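Local coordinates for glycoside hydrolase family 88 protein (Bacteroides vulgatus, PDB 4Q88) that probably acts as a hydrolase, as expected of glycoside hydrolase family 88, although its own substrate is not established, at residues Y107-K112 against M152-D157; S134-W139 against H169-V174; D143-V148 against A217-V222; L163-L168 against Q225-D230. One frame throughout, in Å; residues are numbered along the deposited sequence.

Contact 1: Y107-K112 against M152-D157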
# COMPACT_ATOMS: atom_id res chain seq x y z
N TYR A 107 -2.27 9.90 -10.57
CA TYR A 107 -2.59 10.57 -11.84
C TYR A 107 -4.04 10.25 -12.23
O TYR A 107 -4.78 11.15 -12.63
CB TYR A 107 -1.64 10.22 -12.98
CG TYR A 107 -0.16 10.44 -12.71
CD1 TYR A 107 0.27 11.30 -11.70
CD2 TYR A 107 0.80 9.81 -13.47
CE1 TYR A 107 1.65 11.56 -11.50
CE2 TYR A 107 2.16 10.01 -13.23
CZ TYR A 107 2.58 10.90 -12.26
OH TYR A 107 3.94 11.12 -12.06
N ALA A 108 -4.46 8.99 -12.09
CA ALA A 108 -5.87 8.64 -12.34
C ALA A 108 -6.85 9.36 -11.41
O ALA A 108 -7.92 9.87 -11.85
CB ALA A 108 -6.08 7.14 -12.20
N ASP A 109 -6.52 9.40 -10.12
CA ASP A 109 -7.35 10.12 -9.14
C ASP A 109 -7.49 11.59 -9.51
O ASP A 109 -8.59 12.16 -9.44
CB ASP A 109 -6.77 10.04 -7.74
CG ASP A 109 -6.87 8.65 -7.12
OD1 ASP A 109 -7.62 7.78 -7.61
OD2 ASP A 109 -6.13 8.45 -6.10
N LEU A 110 -6.39 12.19 -9.93
CA LEU A 110 -6.42 13.61 -10.34
C LEU A 110 -7.18 13.84 -11.66
O LEU A 110 -7.92 14.83 -11.81
CB LEU A 110 -5.00 14.15 -10.39
CG LEU A 110 -4.32 14.29 -9.03
CD1 LEU A 110 -2.86 14.61 -9.23
CD2 LEU A 110 -5.01 15.32 -8.14
N TYR A 111 -7.03 12.93 -12.60
CA TYR A 111 -7.85 12.93 -13.81
C TYR A 111 -9.35 12.88 -13.52
O TYR A 111 -10.16 13.60 -14.16
CB TYR A 111 -7.46 11.75 -14.67
CG TYR A 111 -8.29 11.61 -15.92
CD1 TYR A 111 -9.51 10.99 -15.90
CD2 TYR A 111 -7.82 12.11 -17.14
CE1 TYR A 111 -10.30 10.85 -17.04
CE2 TYR A 111 -8.60 11.97 -18.29
CZ TYR A 111 -9.83 11.37 -18.21
OH TYR A 111 -10.59 11.23 -19.33
N LYS A 112 -9.77 11.99 -12.63
CA LYS A 112 -11.20 11.95 -12.31
C LYS A 112 -11.76 13.28 -11.83
O LYS A 112 -12.92 13.63 -12.14
CB LYS A 112 -11.50 10.85 -11.28
CG LYS A 112 -11.41 9.46 -11.87
CD LYS A 112 -12.40 9.21 -13.02
CE LYS A 112 -13.85 9.40 -12.58
NZ LYS A 112 -14.25 8.42 -11.51
N MSE A 152 -4.92 -0.96 -11.78
CA MSE A 152 -5.76 -1.71 -12.69
C MSE A 152 -7.21 -1.27 -12.54
O MSE A 152 -7.91 -1.04 -13.59
CB MSE A 152 -5.64 -3.24 -12.54
CG MSE A 152 -4.22 -3.85 -12.51
SE MSE A 152 -3.16 -3.30 -14.06
CE MSE A 152 -3.49 -4.82 -15.22
N VAL A 153 -7.72 -1.13 -11.30
CA VAL A 153 -9.13 -0.77 -11.11
C VAL A 153 -9.37 0.71 -11.42
O VAL A 153 -10.46 1.08 -11.92
CB VAL A 153 -9.69 -1.14 -9.72
CG1 VAL A 153 -9.73 -2.66 -9.57
CG2 VAL A 153 -8.92 -0.50 -8.56
N LYS A 154 -8.38 1.56 -11.11
CA LYS A 154 -8.50 3.00 -11.38
C LYS A 154 -8.50 3.24 -12.89
O LYS A 154 -9.28 4.10 -13.41
CB LYS A 154 -7.39 3.80 -10.69
CG LYS A 154 -7.57 3.86 -9.18
CD LYS A 154 -6.38 4.50 -8.47
CE LYS A 154 -6.55 4.44 -6.97
NZ LYS A 154 -7.68 5.25 -6.46
N MSE A 155 -7.71 2.47 -13.63
CA MSE A 155 -7.62 2.68 -15.11
C MSE A 155 -8.86 2.12 -15.77
O MSE A 155 -9.40 2.75 -16.70
CB MSE A 155 -6.35 2.11 -15.77
CG MSE A 155 -5.03 2.75 -15.25
SE MSE A 155 -5.00 4.70 -15.49
CE MSE A 155 -5.21 4.65 -17.44
N TYR A 156 -9.35 0.98 -15.29
CA TYR A 156 -10.66 0.46 -15.72
C TYR A 156 -11.75 1.49 -15.48
O TYR A 156 -12.62 1.72 -16.36
CB TYR A 156 -11.04 -0.88 -15.05
CG TYR A 156 -12.39 -1.32 -15.52
CD1 TYR A 156 -12.52 -1.99 -16.72
CD2 TYR A 156 -13.56 -0.94 -14.84
CE1 TYR A 156 -13.76 -2.33 -17.25
CE2 TYR A 156 -14.83 -1.29 -15.34
CZ TYR A 156 -14.92 -1.99 -16.55
OH TYR A 156 -16.13 -2.35 -17.08
N ASP A 157 -11.79 2.08 -14.28
CA ASP A 157 -12.84 3.06 -13.98
C ASP A 157 -12.91 4.17 -15.04
O ASP A 157 -14.02 4.61 -15.49
CB ASP A 157 -12.57 3.69 -12.62
CG ASP A 157 -13.59 4.71 -12.25
OD1 ASP A 157 -14.78 4.37 -12.26
OD2 ASP A 157 -13.20 5.84 -11.96
O HOH W 1 -7.28 7.11 -4.03
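K154 leaves its helix with CG anti to the carbonyl carbon (chi1 -72°), runs straight through CD and bends only at the last torsion, which swings NZ onto the carboxylate of D109. K112 does it differently: its chain bends at chi2, chi3 and chi4, curling back so that NZ drops onto D157, whose own CG stands anti to the backbone N (chi1 179°). Both ammonium groups come in on the syn lone pair of a single carboxylate oxygen. K154 NZ sits 2.8 Å from D109 OD1, and K112 NZ is equally close, 2.8 Å, to D157 OD2. A water bridges the first pair, donating to D109 OD2 at 2.7 Å and accepting from K154 NZ at 3.1 Å. Add the hydrogen bond from K154 NZ to Q225 OE1 and this buried lysine has three polar partners, which would probably keep it protonated. Segments 107-112 and 152-157 run roughly the same way, their axes crossing at 27° and 9.8 Å apart at closest; helix 117-132 comes between them in sequence, consistent with the alternating helices of the (alpha/alpha)6 barrel known for this family. Beside the ion pairs the contact turns apolar. A108 points at the other helix, and its CB lies 3.9 Å from K154 CB. M155, present as selenomethionine, starts out away from A108, but its bent chain brings SE to 4.2 Å from A108 CB. On its other sides M155 meets R124 of helix 117-132 and Y164 of helix 163-179.

Contact 2: S134-W139 against H169-V174. With EDO (1,2-ethanediol), chain E.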
# COMPACT_ATOMS: atom_id res chain seq x y z
N SER A 134 3.29 -10.88 -23.69
CA SER A 134 2.88 -12.22 -23.27
C SER A 134 3.38 -12.53 -21.84
O SER A 134 2.87 -13.43 -21.18
CB SER A 134 3.35 -13.27 -24.28
OG SER A 134 4.75 -13.39 -24.25
N LYS A 135 4.39 -11.80 -21.38
CA LYS A 135 4.93 -11.94 -20.02
C LYS A 135 3.86 -11.73 -18.94
O LYS A 135 3.01 -10.82 -19.05
CB LYS A 135 6.02 -10.90 -19.84
CG LYS A 135 6.73 -10.91 -18.50
CD LYS A 135 7.89 -9.92 -18.55
CE LYS A 135 8.54 -9.73 -17.19
NZ LYS A 135 9.41 -10.89 -16.82
N LEU A 136 3.88 -12.62 -17.92
CA LEU A 136 2.91 -12.58 -16.87
C LEU A 136 3.47 -12.31 -15.48
O LEU A 136 2.66 -12.11 -14.57
CB LEU A 136 2.11 -13.85 -16.83
CG LEU A 136 1.43 -14.27 -18.17
CD1 LEU A 136 0.80 -15.64 -18.04
CD2 LEU A 136 0.41 -13.23 -18.58
N ASP A 137 4.79 -12.44 -15.29
CA ASP A 137 5.38 -12.40 -13.98
C ASP A 137 5.91 -11.02 -13.63
O ASP A 137 6.98 -10.86 -13.05
CB ASP A 137 6.46 -13.49 -13.84
CG ASP A 137 7.62 -13.28 -14.80
OD1 ASP A 137 7.53 -12.55 -15.80
OD2 ASP A 137 8.69 -13.87 -14.53
N TYR A 138 5.13 -9.99 -13.94
CA TYR A 138 5.50 -8.63 -13.62
C TYR A 138 5.50 -8.31 -12.12
O TYR A 138 6.18 -7.36 -11.70
CB TYR A 138 4.56 -7.66 -14.33
CG TYR A 138 4.86 -7.51 -15.83
CD1 TYR A 138 5.94 -6.72 -16.26
CD2 TYR A 138 4.07 -8.12 -16.81
CE1 TYR A 138 6.22 -6.57 -17.61
CE2 TYR A 138 4.35 -8.00 -18.14
CZ TYR A 138 5.42 -7.22 -18.55
OH TYR A 138 5.69 -7.08 -19.88
N TRP A 139 4.69 -9.02 -11.34
CA TRP A 139 4.49 -8.69 -9.91
C TRP A 139 5.20 -9.82 -9.14
O TRP A 139 4.59 -10.67 -8.49
CB TRP A 139 2.97 -8.65 -9.59
CG TRP A 139 2.26 -7.58 -10.31
CD1 TRP A 139 2.82 -6.54 -11.02
CD2 TRP A 139 0.86 -7.41 -10.39
NE1 TRP A 139 1.83 -5.74 -11.54
CE2 TRP A 139 0.62 -6.27 -11.18
CE3 TRP A 139 -0.24 -8.13 -9.88
CZ2 TRP A 139 -0.66 -5.80 -11.44
CZ3 TRP A 139 -1.53 -7.68 -10.19
CH2 TRP A 139 -1.72 -6.54 -10.95
N HIS A 169 -6.21 -10.06 -12.61
CA HIS A 169 -6.30 -11.43 -12.14
C HIS A 169 -5.13 -12.29 -12.62
O HIS A 169 -4.58 -13.08 -11.83
CB HIS A 169 -7.61 -12.04 -12.57
CG HIS A 169 -7.88 -13.37 -11.97
ND1 HIS A 169 -7.67 -14.54 -12.67
CD2 HIS A 169 -8.33 -13.74 -10.75
CE1 HIS A 169 -7.95 -15.57 -11.89
NE2 HIS A 169 -8.38 -15.11 -10.73
N GLN A 170 -4.75 -12.13 -13.89
CA GLN A 170 -3.73 -12.97 -14.45
C GLN A 170 -2.38 -12.71 -13.76
O GLN A 170 -1.71 -13.66 -13.36
CB GLN A 170 -3.67 -12.76 -15.93
CG GLN A 170 -2.71 -13.69 -16.60
CD GLN A 170 -2.81 -13.63 -18.10
OE1 GLN A 170 -2.94 -12.56 -18.70
NE2 GLN A 170 -2.71 -14.79 -18.71
N TYR A 171 -2.01 -11.44 -13.58
CA TYR A 171 -0.77 -11.11 -12.87
C TYR A 171 -0.80 -11.55 -11.41
O TYR A 171 0.20 -12.02 -10.88
CB TYR A 171 -0.44 -9.61 -12.99
CG TYR A 171 -0.23 -9.06 -14.39
CD1 TYR A 171 0.16 -9.87 -15.46
CD2 TYR A 171 -0.41 -7.71 -14.64
CE1 TYR A 171 0.39 -9.35 -16.75
CE2 TYR A 171 -0.21 -7.18 -15.91
CZ TYR A 171 0.18 -8.00 -16.97
OH TYR A 171 0.44 -7.46 -18.23
N LEU A 172 -1.92 -11.36 -10.73
CA LEU A 172 -2.03 -11.74 -9.31
C LEU A 172 -1.91 -13.25 -9.18
O LEU A 172 -1.22 -13.75 -8.27
CB LEU A 172 -3.32 -11.26 -8.71
CG LEU A 172 -3.71 -11.90 -7.37
CD1 LEU A 172 -2.72 -11.46 -6.33
CD2 LEU A 172 -5.14 -11.48 -7.02
N THR A 173 -2.44 -13.98 -10.15
CA THR A 173 -2.33 -15.45 -10.12
C THR A 173 -0.89 -15.88 -10.13
O THR A 173 -0.51 -16.83 -9.43
CB THR A 173 -3.11 -16.09 -11.30
OG1 THR A 173 -4.48 -15.80 -11.12
CG2 THR A 173 -2.98 -17.56 -11.30
N VAL A 174 -0.04 -15.20 -10.89
CA VAL A 174 1.37 -15.51 -10.93
C VAL A 174 2.07 -15.15 -9.60
O VAL A 174 2.90 -15.89 -9.08
CB VAL A 174 2.06 -14.88 -12.15
CG1 VAL A 174 3.56 -15.13 -12.12
CG2 VAL A 174 1.53 -15.52 -13.44
C1 EDO E . 6.61 -9.96 -25.62
O1 EDO E . 5.30 -10.30 -26.07
C2 EDO E . 7.05 -10.96 -24.57
O2 EDO E . 6.70 -10.60 -23.20
O HOH W 2 0.89 -9.52 -20.05
O HOH W 3 2.75 -11.23 -11.92
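The oxygen of one water between loop and helix is held by three hydrogen bonds: it donates to L136 O at 2.8 Å and to Y171 O at 2.9 Å, and accepts from W139 N at 3.0 Å. It thereby ties the loop backbone to the helix. A second water joins K135 O to Y171 OH, lying in the plane of the phenol at its edge. Y171 itself is wedged among aromatic rings. Its CB lies over the face of the W139 six-membered ring, 3.5 Å from the centroid, while the edge of its phenol turns to the same indole with the planes at 73°. Y138 runs alongside Y171 and offers its edge to the phenol face, an offset edge-to-face pair at 64°; its hydroxyl bonds to T133. L136 CD2 presses 3.3 Å from the amide carbon CD of Q170 in one of that residue's two conformers, with OE1 taken by K167, and L136 CB meets V174 CG2 at 3.8 Å. An alanine at W139 would remove the indole face that the CB of Y171 rests on and would probably loosen the loop's packing on A144, L145, V148 and M149 of helix 144-159 as well. Y138, W139 and Y171 form an aromatic cluster, here pinning the loop between helices 117-132 and 144-159 against helix 163-179 in what is probably the family's (alpha/alpha)6 barrel.

Contact 3: D143-V148 against A217-V222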
# COMPACT_ATOMS: atom_id res chain seq x y z
N ASP A 143 5.23 -6.49 -2.66
CA ASP A 143 4.91 -5.07 -2.56
C ASP A 143 4.21 -4.56 -3.85
O ASP A 143 3.45 -3.58 -3.83
CB ASP A 143 6.13 -4.19 -2.31
CG ASP A 143 7.16 -4.75 -1.34
OD1 ASP A 143 7.35 -5.97 -1.22
OD2 ASP A 143 7.88 -3.93 -0.80
N ALA A 144 4.47 -5.22 -4.98
CA ALA A 144 3.91 -4.89 -6.28
C ALA A 144 2.42 -4.88 -6.23
O ALA A 144 1.78 -4.12 -6.99
CB ALA A 144 4.32 -5.88 -7.35
N LEU A 145 1.82 -5.72 -5.39
CA LEU A 145 0.39 -5.67 -5.30
C LEU A 145 -0.19 -4.31 -4.90
O LEU A 145 -1.22 -3.90 -5.44
CB LEU A 145 -0.17 -6.78 -4.39
CG LEU A 145 0.25 -8.23 -4.73
CD1 LEU A 145 -0.49 -9.19 -3.80
CD2 LEU A 145 -0.06 -8.56 -6.19
N TYR A 146 0.38 -3.64 -3.91
CA TYR A 146 -0.08 -2.32 -3.61
C TYR A 146 0.32 -1.36 -4.71
O TYR A 146 -0.46 -0.45 -5.05
CB TYR A 146 0.47 -1.84 -2.25
CG TYR A 146 -0.08 -0.50 -1.84
CD1 TYR A 146 0.50 0.68 -2.29
CD2 TYR A 146 -1.23 -0.40 -1.06
CE1 TYR A 146 -0.06 1.92 -1.95
CE2 TYR A 146 -1.76 0.81 -0.70
CZ TYR A 146 -1.20 1.97 -1.18
OH TYR A 146 -1.80 3.17 -0.82
N MSE A 147 1.52 -1.51 -5.27
CA MSE A 147 1.96 -0.53 -6.27
C MSE A 147 1.03 -0.53 -7.51
O MSE A 147 0.75 0.51 -8.10
CB MSE A 147 3.40 -0.82 -6.66
CG MSE A 147 4.41 -0.81 -5.53
SE MSE A 147 4.24 0.70 -4.26
CE MSE A 147 4.57 -0.38 -2.65
N VAL A 148 0.59 -1.70 -7.89
CA VAL A 148 -0.05 -1.89 -9.20
C VAL A 148 -1.48 -2.39 -9.21
O VAL A 148 -2.27 -1.97 -10.10
CB VAL A 148 0.84 -2.69 -10.18
CG1 VAL A 148 0.42 -2.44 -11.61
CG2 VAL A 148 2.32 -2.30 -10.06
N ALA A 217 -3.75 -4.15 2.24
CA ALA A 217 -4.28 -2.80 1.83
C ALA A 217 -4.61 -2.76 0.32
O ALA A 217 -5.58 -2.12 -0.07
CB ALA A 217 -3.29 -1.72 2.15
N ALA A 218 -3.79 -3.42 -0.49
CA ALA A 218 -4.08 -3.55 -1.91
C ALA A 218 -5.42 -4.16 -2.19
O ALA A 218 -6.18 -3.66 -3.07
CB ALA A 218 -2.96 -4.29 -2.64
N PHE A 219 -5.74 -5.27 -1.54
CA PHE A 219 -7.03 -5.90 -1.80
C PHE A 219 -8.16 -5.00 -1.39
O PHE A 219 -9.20 -4.94 -2.07
CB PHE A 219 -7.14 -7.26 -1.09
CG PHE A 219 -6.46 -8.35 -1.84
CD1 PHE A 219 -7.01 -8.82 -3.01
CD2 PHE A 219 -5.27 -8.89 -1.43
CE1 PHE A 219 -6.42 -9.84 -3.73
CE2 PHE A 219 -4.62 -9.85 -2.18
CZ PHE A 219 -5.21 -10.34 -3.34
N ALA A 220 -8.00 -4.27 -0.28
CA ALA A 220 -9.03 -3.27 0.06
C ALA A 220 -9.22 -2.22 -1.02
O ALA A 220 -10.39 -1.90 -1.44
CB ALA A 220 -8.69 -2.58 1.38
N LYS A 221 -8.12 -1.69 -1.53
CA LYS A 221 -8.21 -0.71 -2.61
C LYS A 221 -8.81 -1.28 -3.91
O LYS A 221 -9.54 -0.58 -4.63
CB LYS A 221 -6.87 -0.06 -2.87
CG LYS A 221 -6.46 0.90 -1.74
CD LYS A 221 -5.04 1.31 -1.82
CE LYS A 221 -4.74 2.42 -2.76
NZ LYS A 221 -5.43 3.72 -2.48
N VAL A 222 -8.49 -2.53 -4.21
CA VAL A 222 -9.10 -3.19 -5.35
C VAL A 222 -10.62 -3.27 -5.15
O VAL A 222 -11.40 -2.83 -6.04
CB VAL A 222 -8.52 -4.59 -5.58
CG1 VAL A 222 -9.45 -5.43 -6.46
CG2 VAL A 222 -7.15 -4.53 -6.22
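The helical segments 144-148 and 217-222 run in roughly the same direction, their axes crossing at 29° and 8.6 Å apart at closest, and come so near that the CA atoms of Y146 and A218 are 4.5 Å from each other. The small A218 permits this approach: its methyl pushes straight into the opposing backbone, CB 3.3 Å from L145 O and 3.6 Å from Y146 CA. From there the larger side chains spread to the two flanks. On one, Y146 has CG anti to the backbone N (chi1 -175°), which sends the phenol across segment 217-222, past A217 and K221. A217 CB comes to 4.0 Å from Y146 CD2, and the aliphatic part of K221 crosses the ring obliquely, CD 3.5 Å from Y146 CE2; bends at chi3 and chi4 keep the end of the lysine beside the phenol oxygen, K221 CE 3.6 Å from Y146 OH. That hydroxyl is hydrogen-bonded to T46. An alanine at Y146 would remove the ring and the hydroxyl that bonds T46, and would probably leave A217 and the K221 chain poorly packed. On the other flank L145 CD1 makes a looser contact with F219 CE2, 4.5 Å away. All six touching residues are buried. Around them, Q105 of helix 103-113 donates its side-chain amide to the carbonyls of Y146 and M147, Y280 of helix 272-287 packs on A217 and K221, and F219 reaches Y236, R239 and F240 of helix 233-249.

Contact 4: L163-L168 against Q225-D230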
# COMPACT_ATOMS: atom_id res chain seq x y z
N LEU A 163 -9.72 -5.41 -20.32
CA LEU A 163 -8.46 -6.11 -20.22
C LEU A 163 -7.76 -5.76 -18.89
O LEU A 163 -7.03 -6.58 -18.35
CB LEU A 163 -7.54 -5.77 -21.40
CG LEU A 163 -6.28 -6.61 -21.57
CD1 LEU A 163 -6.63 -8.08 -21.68
CD2 LEU A 163 -5.43 -6.17 -22.77
N TYR A 164 -7.94 -4.53 -18.39
CA TYR A 164 -7.36 -4.16 -17.10
C TYR A 164 -7.79 -5.15 -16.01
O TYR A 164 -6.99 -5.54 -15.15
CB TYR A 164 -7.77 -2.73 -16.68
CG TYR A 164 -6.97 -1.64 -17.41
CD1 TYR A 164 -5.65 -1.39 -17.06
CD2 TYR A 164 -7.56 -0.82 -18.38
CE1 TYR A 164 -4.93 -0.38 -17.69
CE2 TYR A 164 -6.83 0.19 -19.02
CZ TYR A 164 -5.53 0.38 -18.69
OH TYR A 164 -4.79 1.37 -19.32
N LEU A 165 -9.04 -5.55 -16.03
CA LEU A 165 -9.57 -6.39 -14.97
C LEU A 165 -9.23 -7.84 -15.17
O LEU A 165 -9.07 -8.57 -14.18
CB LEU A 165 -11.08 -6.17 -14.77
CG LEU A 165 -11.46 -4.70 -14.48
CD1 LEU A 165 -12.96 -4.62 -14.29
CD2 LEU A 165 -10.75 -4.10 -13.28
N GLU A 166 -9.06 -8.30 -16.42
CA GLU A 166 -8.57 -9.66 -16.69
C GLU A 166 -7.07 -9.76 -16.34
O GLU A 166 -6.63 -10.71 -15.70
CB GLU A 166 -8.84 -10.06 -18.15
CG GLU A 166 -8.17 -11.35 -18.64
CD GLU A 166 -8.49 -12.59 -17.84
OE1 GLU A 166 -9.68 -12.74 -17.45
OE2 GLU A 166 -7.56 -13.42 -17.59
N LYS A 167 -6.28 -8.76 -16.72
CA LYS A 167 -4.86 -8.81 -16.40
C LYS A 167 -4.57 -8.62 -14.91
O LYS A 167 -3.53 -9.15 -14.40
CB LYS A 167 -4.09 -7.79 -17.26
CG LYS A 167 -3.95 -8.22 -18.73
CD LYS A 167 -2.78 -9.17 -18.95
CE LYS A 167 -2.79 -9.83 -20.32
NZ LYS A 167 -1.72 -10.85 -20.47
N LEU A 168 -5.42 -7.85 -14.23
CA LEU A 168 -5.34 -7.78 -12.73
C LEU A 168 -5.30 -9.23 -12.16
O LEU A 168 -4.38 -9.57 -11.40
CB LEU A 168 -6.54 -7.01 -12.16
CG LEU A 168 -6.80 -7.08 -10.64
CD1 LEU A 168 -5.62 -6.55 -9.89
CD2 LEU A 168 -8.05 -6.29 -10.31
N GLN A 225 -12.93 -0.04 -5.62
CA GLN A 225 -13.27 0.41 -6.95
C GLN A 225 -13.59 -0.64 -8.02
O GLN A 225 -14.02 -0.27 -9.13
CB GLN A 225 -12.18 1.37 -7.46
CG GLN A 225 -12.17 2.70 -6.70
CD GLN A 225 -11.13 3.64 -7.23
OE1 GLN A 225 -9.93 3.49 -6.94
NE2 GLN A 225 -11.56 4.58 -8.05
N LEU A 226 -13.39 -1.90 -7.73
CA LEU A 226 -13.72 -2.94 -8.70
C LEU A 226 -15.24 -2.94 -8.94
O LEU A 226 -16.02 -2.87 -8.00
CB LEU A 226 -13.29 -4.31 -8.21
CG LEU A 226 -13.41 -5.52 -9.12
CD1 LEU A 226 -12.35 -5.48 -10.20
CD2 LEU A 226 -13.33 -6.84 -8.34
N PRO A 227 -15.66 -3.08 -10.20
CA PRO A 227 -17.14 -3.17 -10.34
C PRO A 227 -17.76 -4.34 -9.56
O PRO A 227 -17.20 -5.46 -9.53
CB PRO A 227 -17.34 -3.43 -11.84
CG PRO A 227 -16.12 -2.94 -12.49
CD PRO A 227 -14.98 -3.13 -11.50
N ALA A 228 -18.95 -4.14 -9.05
CA ALA A 228 -19.66 -5.18 -8.29
C ALA A 228 -19.83 -6.51 -9.04
O ALA A 228 -19.92 -7.58 -8.41
CB ALA A 228 -21.01 -4.64 -7.85
N GLU A 229 -19.95 -6.43 -10.36
CA GLU A 229 -20.26 -7.55 -11.25
C GLU A 229 -19.03 -8.29 -11.72
O GLU A 229 -19.15 -9.25 -12.48
CB GLU A 229 -21.04 -7.05 -12.50
CG GLU A 229 -22.32 -6.26 -12.20
CD GLU A 229 -22.10 -4.78 -11.84
OE1 GLU A 229 -20.94 -4.29 -11.94
OE2 GLU A 229 -23.11 -4.10 -11.48
N ASP A 230 -17.84 -7.85 -11.32
CA ASP A 230 -16.64 -8.43 -11.90
C ASP A 230 -16.55 -9.91 -11.53
O ASP A 230 -16.78 -10.32 -10.38
CB ASP A 230 -15.37 -7.72 -11.46
CG ASP A 230 -14.14 -8.29 -12.12
OD1 ASP A 230 -13.93 -7.97 -13.33
OD2 ASP A 230 -13.36 -9.05 -11.45
O HOH W 4 -10.53 -8.57 -11.75
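L165 does most of the close packing, and its two methyls divide the work. With CG anti to the carbonyl carbon, the side chain points straight from its helix at the loop and forks there: CD2 meets L226 CD1 at 3.7 Å, while CD1 goes tip to tip with the ring of P227, 3.8 Å from its CD. The carboxylate of D230 crosses the same leucine, with OD1 3.6 Å from L165 CD1, a van der Waals contact and not a hydrogen bond. One turn on, L168 adds a looser contact, its CD2 4.4 Å from L226 CD1. The packing goes on beyond the loop, since Y156 of helix 144-159 touches both L165 and P227, and Y236 of helix 233-249 touches L168 and L226. In contrast to these side chains, the backbones stay well apart: even at their nearest, L165 and D230, the CA atoms are 8.0 Å from each other. On this polar side a water spans the interval, donating to L165 O at 2.8 Å and to D230 OD2 at 2.9 Å. OD2 is gripped twice, by the water and by the backbone N of Y232, while OD1 rests on the leucine. P227 to D230 form a type I beta turn, part of the short connection between helices 209-225 and 233-249, with an aspartate capping a backbone N as the chain enters the second helix of this alpha-alpha pair.

How the contacts relate
Following the chain from the N terminus, contact 1 opens on helix 103-113 and closes on helix 144-159, looping round helix 117-132. Contact 2 opens inside that loop, at 134-139, and closes beyond it on helix 163-179, so the two cross. Contact 3 starts at 143-148 and closes on helix 209-225, crossing both. Contact 4 opens only after contact 1 has closed, running from 163-168 to 225-230 and crossing contacts 2 and 3. V153 against V222 joins contacts 1 and 3, and V222 against L168 joins contacts 3 and 4. Together they tie helices 103-113, 144-159, 163-179 and 209-225 and two loops into one part of the probable (alpha/alpha)6 barrel.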